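Local coordinates for uncharacterized protein (Pyrococcus horikoshii, PDB 1ZJJ) that probably acts as a magnesium-dependent phosphatase of the haloacid dehalogenase (HAD) superfamily and binds a magnesium ion, at residues 83-89 and 119-125; 73-78 and 97-103; 148-154 and 166-171. All blocks are in the same frame, centred on the assembly; numbering follows the deposited sequence.

Contact 1. Residues 83-89 and 119-125; sequences PGKIFVI and VKHVVVG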
loop_
_atom_site.group_PDB
_atom_site.type_symbol
_atom_site.label_atom_id
_atom_site.label_comp_id
_atom_site.label_asym_id
_atom_site.label_seq_id
_atom_site.Cartn_x
_atom_site.Cartn_y
_atom_site.Cartn_z
ATOM N N PRO B 83 -5.104 1.783 27.507
ATOM C CA PRO B 83 -5.936 0.637 27.143
ATOM C C PRO B 83 -7.210 1.028 26.397
ATOM O O PRO B 83 -7.921 1.949 26.795
ATOM C CB PRO B 83 -6.220 -0.015 28.493
ATOM C CG PRO B 83 -4.975 0.289 29.269
ATOM C CD PRO B 83 -4.762 1.744 28.938
ATOM N N GLY B 84 -7.484 0.309 25.314
ATOM C CA GLY B 84 -8.655 0.572 24.501
ATOM C C GLY B 84 -8.835 -0.597 23.554
ATOM O O GLY B 84 -7.919 -1.414 23.391
ATOM N N LYS B 85 -10.002 -0.698 22.922
ATOM C CA LYS B 85 -10.243 -1.807 22.005
ATOM C C LYS B 85 -9.334 -1.767 20.785
ATOM O O LYS B 85 -9.018 -0.707 20.258
ATOM C CB LYS B 85 -11.710 -1.846 21.598
ATOM C CG LYS B 85 -12.598 -2.226 22.750
ATOM C CD LYS B 85 -14.003 -1.770 22.480
ATOM C CE LYS B 85 -14.965 -2.934 22.388
ATOM N NZ LYS B 85 -16.355 -2.451 22.206
ATOM N N ILE B 86 -8.921 -2.952 20.361
ATOM C CA ILE B 86 -8.003 -3.137 19.244
ATOM C C ILE B 86 -8.617 -3.826 18.029
ATOM O O ILE B 86 -9.396 -4.787 18.159
ATOM C CB ILE B 86 -6.787 -4.012 19.691
ATOM C CG1 ILE B 86 -6.199 -3.447 20.987
ATOM C CG2 ILE B 86 -5.722 -4.074 18.564
ATOM C CD1 ILE B 86 -5.249 -4.399 21.723
ATOM N N PHE B 87 -8.249 -3.340 16.849
ATOM C CA PHE B 87 -8.673 -3.969 15.609
ATOM C C PHE B 87 -7.354 -4.481 15.036
ATOM O O PHE B 87 -6.399 -3.721 14.897
ATOM C CB PHE B 87 -9.295 -2.971 14.642
ATOM C CG PHE B 87 -9.719 -3.592 13.344
ATOM C CD1 PHE B 87 -10.767 -4.510 13.308
ATOM C CD2 PHE B 87 -9.048 -3.298 12.162
ATOM C CE1 PHE B 87 -11.144 -5.127 12.112
ATOM C CE2 PHE B 87 -9.410 -3.906 10.959
ATOM C CZ PHE B 87 -10.462 -4.825 10.934
ATOM N N VAL B 88 -7.294 -5.764 14.711
ATOM C CA VAL B 88 -6.061 -6.336 14.203
ATOM C C VAL B 88 -6.080 -6.844 12.772
ATOM O O VAL B 88 -7.041 -7.472 12.327
ATOM C CB VAL B 88 -5.607 -7.517 15.084
ATOM C CG1 VAL B 88 -4.317 -8.118 14.533
ATOM C CG2 VAL B 88 -5.427 -7.054 16.518
ATOM N N ILE B 89 -4.994 -6.562 12.063
ATOM C CA ILE B 89 -4.793 -7.045 10.705
ATOM C C ILE B 89 -3.494 -7.822 10.839
ATOM O O ILE B 89 -2.433 -7.236 11.071
ATOM C CB ILE B 89 -4.617 -5.903 9.683
ATOM C CG1 ILE B 89 -5.990 -5.302 9.343
ATOM C CG2 ILE B 89 -3.921 -6.437 8.419
ATOM C CD1 ILE B 89 -5.931 -4.058 8.463
ATOM N N VAL B 119 -13.171 1.437 18.029
ATOM C CA VAL B 119 -11.769 1.017 18.056
ATOM C C VAL B 119 -10.836 2.151 18.476
ATOM O O VAL B 119 -10.926 3.257 17.944
ATOM C CB VAL B 119 -11.313 0.514 16.668
ATOM C CG1 VAL B 119 -9.788 0.349 16.641
ATOM C CG2 VAL B 119 -12.000 -0.797 16.344
ATOM N N LYS B 120 -9.938 1.876 19.420
ATOM C CA LYS B 120 -8.993 2.887 19.894
ATOM C C LYS B 120 -7.581 2.682 19.327
ATOM O O LYS B 120 -6.794 3.629 19.241
ATOM C CB LYS B 120 -8.931 2.876 21.429
ATOM C CG LYS B 120 -10.220 3.305 22.120
ATOM C CD LYS B 120 -10.563 4.752 21.790
ATOM C CE LYS B 120 -11.880 5.185 22.426
ATOM N NZ LYS B 120 -11.791 5.316 23.910
ATOM N N HIS B 121 -7.271 1.448 18.944
ATOM C CA HIS B 121 -5.956 1.119 18.397
ATOM C C HIS B 121 -6.063 0.162 17.213
ATOM O O HIS B 121 -6.788 -0.834 17.273
ATOM C CB HIS B 121 -5.082 0.457 19.475
ATOM C CG HIS B 121 -5.002 1.225 20.757
ATOM N ND1 HIS B 121 -4.370 2.447 20.859
ATOM C CD2 HIS B 121 -5.474 0.945 21.998
ATOM C CE1 HIS B 121 -4.457 2.885 22.102
ATOM N NE2 HIS B 121 -5.123 1.990 22.813
ATOM N N VAL B 122 -5.344 0.468 16.137
ATOM C CA VAL B 122 -5.318 -0.396 14.965
ATOM C C VAL B 122 -3.893 -0.931 14.846
ATOM O O VAL B 122 -2.940 -0.160 14.748
ATOM C CB VAL B 122 -5.686 0.360 13.678
ATOM C CG1 VAL B 122 -5.556 -0.574 12.482
ATOM C CG2 VAL B 122 -7.110 0.894 13.776
ATOM N N VAL B 123 -3.749 -2.252 14.889
ATOM C CA VAL B 123 -2.439 -2.893 14.808
ATOM C C VAL B 123 -2.338 -3.664 13.491
ATOM O O VAL B 123 -3.164 -4.534 13.197
ATOM C CB VAL B 123 -2.219 -3.844 16.008
ATOM C CG1 VAL B 123 -0.870 -4.535 15.890
ATOM C CG2 VAL B 123 -2.275 -3.056 17.314
ATOM N N VAL B 124 -1.316 -3.341 12.705
ATOM C CA VAL B 124 -1.132 -3.951 11.398
ATOM C C VAL B 124 0.180 -4.702 11.265
ATOM O O VAL B 124 1.250 -4.125 11.433
ATOM C CB VAL B 124 -1.175 -2.871 10.293
ATOM C CG1 VAL B 124 -1.162 -3.513 8.907
ATOM C CG2 VAL B 124 -2.403 -1.991 10.477
ATOM N N GLY B 125 0.080 -5.991 10.961
ATOM C CA GLY B 125 1.252 -6.818 10.756
ATOM C C GLY B 125 1.036 -7.538 9.439
ATOM O O GLY B 125 0.099 -7.216 8.701
#
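Strands 86-89 and 121-124 run parallel. Their short axes come within 4.8 Å and cross at -16°. The bridges pair Ile86 with His121, Phe87 with Val122, Val88 with Val123 and Ile89 with Val124. Hydrogen bonds alternate as in a regular parallel pair: Phe87 N to His121 O (2.9 Å), Val123 N to Phe87 O (3.0 Å), Ile89 N to Val123 O (3.0 Å) and Gly125 N to Ile89 O (2.8 Å). At the start, Lys85 O accepts from both Lys120 N (2.9 Å) and His121 N (3.1 Å). Gly84 passes close to Lys120, with Gly84 CA 3.8 Å from Lys120 CB; a beta carbon on Gly84 would clash there.

Side chains alternate between the two faces. Ile86, Val88, His121 and Val123 share one face, where Ile86 CG2 meets Val123 CG2 at 3.8 Å. Phe87, Ile89, Val122 and Val124 share the other, where Ile89 CG2 lies 4.0 Å from Val124 CG1. Phe87 CB also touches Val119 CG2 at 3.9 Å. His121 ND1 is hydrogen-bonded to Thr147 OG1 and His121 NE2 to Asp82 O.

Helices 92-101 and 108-115 join the two strands, as in a beta-alpha-beta crossover, probably in the cap of this HAD protein. Strand 86-89 is outermost in a four-stranded parallel sheet, and strand 147-150 follows 121-124. Helices 69-80 and 92-101 cover the Ile86 and Val123 face. Helix 132-143 packs on Ile89 and Val122.

Contact 2. Residues 73-78 and 97-103; sequences TRLYMS and EMQALGW
Helical segments 73-78 and 97-101 pack side by side, their axes approaching to 9.5 Å and crossing at -28°. Arg74 and Glu97 have the closest CA atoms, 6.1 Å apart. Gly102 is the first residue to leave helical phi/psi, with positive phi (74°), and the chain turns to bring Trp103 back.

Thr73 touches lightly, its CG2 4.3 Å from Met98 CE. Arg74 points toward the other helix with chi1 and chi2 both t and chi3 p. It sits as a knob among Glu97, Met98, Ala100 and Leu101. Its CB is 3.9 Å from Met98 CE, its CG 3.8 Å from Leu101 CG and its CD 3.8 Å from Ala100 CB. Arg74 NE gives a 2.8 Å salt-bridge hydrogen bond to Glu97 OE1, with Glu97 in an m, m rotamer. Met77 (m, t, p) also points across. Its SD lies 3.5 Å from Met98 SD and 3.8 Å from Leu101 CD1, and its CB 3.9 Å from Trp103 CH2. Trp103 CH2 lies 3.3 Å from Met77 O, at the edge of the ring. Ser78 CB ends the row, 4.0 Å from Leu101 CD2. Met98 is m, m with chi3 92°, Leu101 has chi1 -90° and chi2 t, and Trp103 has chi1 m and chi2 4°.

In this alpha-beta-alpha unit, strand 86-89 lies between the helices in sequence and both cover one face of its sheet. The contact is thus mainly apolar, continuing the core over the sheet through Met77 and Met98 on Val123, with one ionic link, Arg74 to Glu97, away from the sheet.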
loop_
_atom_site.group_PDB
_atom_site.type_symbol
_atom_site.label_atom_id
_atom_site.label_comp_id
_atom_site.label_asym_id
_atom_site.label_seq_id
_atom_site.Cartn_x
_atom_site.Cartn_y
_atom_site.Cartn_z
ATOM N N THR B 73 5.326 -5.262 20.039
ATOM C CA THR B 73 4.171 -4.390 19.859
ATOM C C THR B 73 3.315 -4.384 21.128
ATOM O O THR B 73 2.913 -3.325 21.601
ATOM C CB THR B 73 3.318 -4.836 18.642
ATOM O OG1 THR B 73 4.104 -4.728 17.445
ATOM C CG2 THR B 73 2.087 -3.962 18.495
ATOM N N ARG B 74 3.041 -5.566 21.676
ATOM C CA ARG B 74 2.259 -5.660 22.906
ATOM C C ARG B 74 2.960 -4.892 24.023
ATOM O O ARG B 74 2.332 -4.109 24.734
ATOM C CB ARG B 74 2.073 -7.126 23.332
ATOM C CG ARG B 74 1.636 -7.298 24.796
ATOM C CD ARG B 74 1.063 -8.696 25.097
ATOM N NE ARG B 74 2.040 -9.787 25.051
ATOM C CZ ARG B 74 2.990 -10.002 25.963
ATOM N NH1 ARG B 74 3.114 -9.201 27.015
ATOM N NH2 ARG B 74 3.812 -11.034 25.834
ATOM N N LEU B 75 4.265 -5.116 24.173
ATOM C CA LEU B 75 5.042 -4.440 25.212
ATOM C C LEU B 75 5.039 -2.920 25.031
ATOM O O LEU B 75 4.975 -2.167 26.009
ATOM C CB LEU B 75 6.483 -4.969 25.230
ATOM C CG LEU B 75 6.639 -6.462 25.563
ATOM C CD1 LEU B 75 8.100 -6.862 25.488
ATOM C CD2 LEU B 75 6.087 -6.743 26.954
ATOM N N TYR B 76 5.107 -2.470 23.784
ATOM C CA TYR B 76 5.085 -1.038 23.507
ATOM C C TYR B 76 3.730 -0.451 23.925
ATOM O O TYR B 76 3.666 0.567 24.617
ATOM C CB TYR B 76 5.307 -0.775 22.014
ATOM C CG TYR B 76 5.118 0.676 21.652
ATOM C CD1 TYR B 76 6.110 1.620 21.927
ATOM C CD2 TYR B 76 3.910 1.125 21.117
ATOM C CE1 TYR B 76 5.896 2.976 21.683
ATOM C CE2 TYR B 76 3.687 2.473 20.871
ATOM C CZ TYR B 76 4.681 3.392 21.159
ATOM O OH TYR B 76 4.444 4.728 20.932
ATOM N N MET B 77 2.651 -1.100 23.488
ATOM C CA MET B 77 1.299 -0.651 23.803
ATOM C C MET B 77 1.068 -0.592 25.311
ATOM O O MET B 77 0.547 0.391 25.830
ATOM C CB MET B 77 0.275 -1.584 23.145
ATOM C CG MET B 77 0.337 -1.552 21.624
ATOM S SD MET B 77 -0.668 -2.808 20.816
ATOM C CE MET B 77 -2.273 -2.011 20.884
ATOM N N SER B 78 1.469 -1.647 26.010
ATOM C CA SER B 78 1.304 -1.714 27.451
ATOM C C SER B 78 2.025 -0.575 28.176
ATOM O O SER B 78 1.485 0.033 29.105
ATOM C CB SER B 78 1.825 -3.057 27.962
ATOM O OG SER B 78 1.448 -3.269 29.308
ATOM N N GLU B 97 -0.937 -12.072 20.790
ATOM C CA GLU B 97 -0.277 -11.050 21.598
ATOM C C GLU B 97 -1.259 -9.951 21.988
ATOM O O GLU B 97 -1.200 -9.429 23.097
ATOM C CB GLU B 97 0.898 -10.429 20.832
ATOM C CG GLU B 97 2.020 -11.402 20.529
ATOM C CD GLU B 97 2.775 -11.859 21.769
ATOM O OE1 GLU B 97 2.387 -11.485 22.899
ATOM O OE2 GLU B 97 3.766 -12.606 21.608
ATOM N N MET B 98 -2.157 -9.594 21.078
ATOM C CA MET B 98 -3.130 -8.552 21.380
ATOM C C MET B 98 -4.166 -9.076 22.375
ATOM O O MET B 98 -4.630 -8.339 23.245
ATOM C CB MET B 98 -3.801 -8.051 20.096
ATOM C CG MET B 98 -2.843 -7.341 19.127
ATOM S SD MET B 98 -2.000 -5.912 19.875
ATOM C CE MET B 98 -0.492 -6.689 20.489
ATOM N N GLN B 99 -4.517 -10.352 22.257
ATOM C CA GLN B 99 -5.475 -10.943 23.184
ATOM C C GLN B 99 -4.868 -10.913 24.585
ATOM O O GLN B 99 -5.565 -10.652 25.567
ATOM C CB GLN B 99 -5.798 -12.386 22.780
ATOM C CG GLN B 99 -6.474 -12.495 21.424
ATOM C CD GLN B 99 -6.808 -13.922 21.030
ATOM O OE1 GLN B 99 -6.000 -14.833 21.203
ATOM N NE2 GLN B 99 -7.997 -14.119 20.475
ATOM N N ALA B 100 -3.562 -11.164 24.664
ATOM C CA ALA B 100 -2.849 -11.163 25.933
ATOM C C ALA B 100 -2.924 -9.810 26.643
ATOM O O ALA B 100 -2.860 -9.748 27.872
ATOM C CB ALA B 100 -1.398 -11.553 25.709
ATOM N N LEU B 101 -3.038 -8.728 25.878
ATOM C CA LEU B 101 -3.140 -7.401 26.475
ATOM C C LEU B 101 -4.424 -7.335 27.292
ATOM O O LEU B 101 -4.504 -6.641 28.311
ATOM C CB LEU B 101 -3.171 -6.317 25.391
ATOM C CG LEU B 101 -1.838 -5.724 24.938
ATOM C CD1 LEU B 101 -2.065 -4.769 23.771
ATOM C CD2 LEU B 101 -1.186 -5.000 26.102
ATOM N N GLY B 102 -5.433 -8.069 26.836
ATOM C CA GLY B 102 -6.703 -8.092 27.534
ATOM C C GLY B 102 -7.508 -6.821 27.352
ATOM O O GLY B 102 -8.467 -6.590 28.080
ATOM N N TRP B 103 -7.136 -6.002 26.375
ATOM C CA TRP B 103 -7.842 -4.750 26.125
ATOM C C TRP B 103 -9.148 -4.949 25.367
ATOM O O TRP B 103 -10.006 -4.062 25.341
ATOM C CB TRP B 103 -6.938 -3.786 25.345
ATOM C CG TRP B 103 -5.764 -3.268 26.139
ATOM C CD1 TRP B 103 -5.408 -3.617 27.412
ATOM C CD2 TRP B 103 -4.786 -2.314 25.698
ATOM N NE1 TRP B 103 -4.270 -2.942 27.790
ATOM C CE2 TRP B 103 -3.866 -2.138 26.758
ATOM C CE3 TRP B 103 -4.596 -1.594 24.508
ATOM C CZ2 TRP B 103 -2.775 -1.267 26.664
ATOM C CZ3 TRP B 103 -3.511 -0.730 24.415
ATOM C CH2 TRP B 103 -2.613 -0.576 25.490
#

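Contact 3. Residues 148-154 and 166-171; sequences FIGTNPD and GAGSII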
loop_
_atom_site.group_PDB
_atom_site.type_symbol
_atom_site.label_atom_id
_atom_site.label_comp_id
_atom_site.label_asym_id
_atom_site.label_seq_id
_atom_site.Cartn_x
_atom_site.Cartn_y
_atom_site.Cartn_z
ATOM N N PHE B 148 -2.484 4.195 14.884
ATOM C CA PHE B 148 -2.070 3.444 13.704
ATOM C C PHE B 148 -0.707 2.854 14.074
ATOM O O PHE B 148 0.291 3.572 14.136
ATOM C CB PHE B 148 -1.966 4.406 12.509
ATOM C CG PHE B 148 -1.520 3.768 11.210
ATOM C CD1 PHE B 148 -1.379 2.389 11.078
ATOM C CD2 PHE B 148 -1.255 4.574 10.102
ATOM C CE1 PHE B 148 -0.974 1.822 9.855
ATOM C CE2 PHE B 148 -0.852 4.021 8.879
ATOM C CZ PHE B 148 -0.711 2.649 8.753
ATOM N N ILE B 149 -0.690 1.553 14.355
ATOM C CA ILE B 149 0.529 0.838 14.751
ATOM C C ILE B 149 0.915 -0.262 13.761
ATOM O O ILE B 149 0.097 -1.124 13.426
ATOM C CB ILE B 149 0.348 0.170 16.134
ATOM C CG1 ILE B 149 -0.054 1.217 17.168
ATOM C CG2 ILE B 149 1.642 -0.534 16.555
ATOM C CD1 ILE B 149 -0.728 0.625 18.398
ATOM N N GLY B 150 2.162 -0.234 13.303
ATOM C CA GLY B 150 2.638 -1.243 12.373
ATOM C C GLY B 150 3.676 -2.113 13.060
ATOM O O GLY B 150 4.573 -1.590 13.707
ATOM N N THR B 151 3.568 -3.434 12.933
ATOM C CA THR B 151 4.534 -4.302 13.597
ATOM C C THR B 151 5.958 -4.157 13.072
ATOM O O THR B 151 6.904 -4.163 13.851
ATOM C CB THR B 151 4.131 -5.801 13.513
ATOM O OG1 THR B 151 4.062 -6.213 12.143
ATOM C CG2 THR B 151 2.784 -6.028 14.188
ATOM N N ASN B 152 6.110 -4.024 11.760
ATOM C CA ASN B 152 7.435 -3.896 11.165
ATOM C C ASN B 152 7.351 -3.242 9.793
ATOM O O ASN B 152 6.315 -3.289 9.135
ATOM C CB ASN B 152 8.104 -5.268 11.069
ATOM C CG ASN B 152 7.265 -6.269 10.326
ATOM O OD1 ASN B 152 6.182 -6.637 10.773
ATOM N ND2 ASN B 152 7.757 -6.717 9.179
ATOM N N PRO B 153 8.455 -2.626 9.341
ATOM C CA PRO B 153 8.555 -1.932 8.055
ATOM C C PRO B 153 8.880 -2.745 6.805
ATOM O O PRO B 153 8.715 -2.244 5.701
ATOM C CB PRO B 153 9.627 -0.890 8.333
ATOM C CG PRO B 153 10.588 -1.681 9.176
ATOM C CD PRO B 153 9.669 -2.397 10.148
ATOM N N ASP B 154 9.331 -3.985 6.971
ATOM C CA ASP B 154 9.714 -4.811 5.828
ATOM C C ASP B 154 8.784 -4.736 4.623
ATOM O O ASP B 154 7.621 -5.130 4.681
ATOM C CB ASP B 154 9.861 -6.266 6.261
ATOM C CG ASP B 154 10.830 -6.433 7.417
ATOM O OD1 ASP B 154 11.941 -6.966 7.203
ATOM O OD2 ASP B 154 10.477 -6.027 8.539
ATOM N N GLY B 166 5.383 -7.668 2.100
ATOM C CA GLY B 166 5.571 -7.726 3.537
ATOM C C GLY B 166 4.647 -6.789 4.298
ATOM O O GLY B 166 3.810 -6.107 3.709
ATOM N N ALA B 167 4.802 -6.745 5.617
ATOM C CA ALA B 167 3.957 -5.893 6.441
ATOM C C ALA B 167 4.046 -4.435 5.988
ATOM O O ALA B 167 3.043 -3.724 5.961
ATOM C CB ALA B 167 4.361 -6.018 7.908
ATOM N N GLY B 168 5.249 -4.006 5.618
ATOM C CA GLY B 168 5.449 -2.634 5.182
ATOM C C GLY B 168 4.584 -2.271 3.990
ATOM O O GLY B 168 4.188 -1.117 3.815
ATOM N N SER B 169 4.297 -3.276 3.172
ATOM C CA SER B 169 3.477 -3.127 1.976
ATOM C C SER B 169 2.049 -2.800 2.392
ATOM O O SER B 169 1.407 -1.920 1.820
ATOM C CB SER B 169 3.490 -4.443 1.176
ATOM O OG SER B 169 2.489 -4.459 0.178
ATOM N N ILE B 170 1.562 -3.525 3.392
ATOM C CA ILE B 170 0.207 -3.327 3.888
ATOM C C ILE B 170 0.117 -2.003 4.636
ATOM O O ILE B 170 -0.831 -1.231 4.459
ATOM C CB ILE B 170 -0.201 -4.490 4.815
ATOM C CG1 ILE B 170 -0.066 -5.805 4.047
ATOM C CG2 ILE B 170 -1.636 -4.300 5.312
ATOM C CD1 ILE B 170 -0.349 -7.054 4.860
ATOM N N ILE B 171 1.123 -1.737 5.464
ATOM C CA ILE B 171 1.172 -0.503 6.235
ATOM C C ILE B 171 1.193 0.697 5.298
ATOM O O ILE B 171 0.563 1.717 5.573
ATOM C CB ILE B 171 2.423 -0.471 7.156
ATOM C CG1 ILE B 171 2.250 -1.486 8.289
ATOM C CG2 ILE B 171 2.640 0.930 7.717
ATOM C CD1 ILE B 171 3.529 -1.808 9.028
HETATM O O HOH W 1 6.706 -8.990 6.998
#
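This is a buried strand-to-helix contact in the smaller of the protein's two parallel sheets. It joins strand 147-150 and the loop after it to the first turn of helix 167-178, with two short strands, 156-159 and 162-165, between the segments in sequence. The sheet is consistent with the cap domain (C2 type) of UmpH/NagD-like HAD phosphatases, and the loop 151-154 reaches toward the magnesium site.

Ile171 has the largest area covered by the other segment. Its CD1 lies 3.5 Å from Gly150 CA, where a beta carbon would clash, and 3.2 Å from Asn152 O. Its CG2 meets Phe148 CZ at 3.9 Å, and the edge of that ring also faces Ile171 O.

Gly166 is the N-cap residue, and the loop crosses the start of the helix. Asp154 O accepts a hydrogen bond from Gly168 N (2.8 Å), a backbone amide of the first turn. Pro153 O lies 3.3 Å from Gly168 CA as a CA-H...O contact. This closeness suits glycine, since a beta carbon here would clash with both carbonyls.

The loop is also braced internally. Asn152 ND2 donates to Asp154 OD2 (2.9 Å), and Thr151 OG1 to Asn152 OD1 (2.6 Å). Asp154 OD2 takes a further hydrogen bond from Asn41 ND2. On the helix, Ser169 OG is hydrogen-bonded to Ala173 O of the second subunit. One water accepts from Ala167 N at 3.3 Å and, weakly, from Asn152 ND2 at 3.3 Å.

All three contacts lie around one parallel sheet. Contacts 1 and 3 share it directly: Val124 N is 2.7 Å from Ile149 O, and Val124 O is 2.8 Å from Thr151 N, both probable hydrogen bonds. Contact 2 covers one face of the sheet. Trp103 CZ3 packs 3.5 Å from His121 CD2, and Met77 CE reaches Ile149 CD1 at 3.9 Å, so contact 2 touches both others. The centres are about 10 Å apart for contacts 1 and 2, about 14 Å for 1 and 3, and about 17 Å for 2 and 3. Only contact 3 nears the metal, which Asp7, Asp9 and Asp210 bind: the Asp154 side chain is about 7 Å from the magnesium ion.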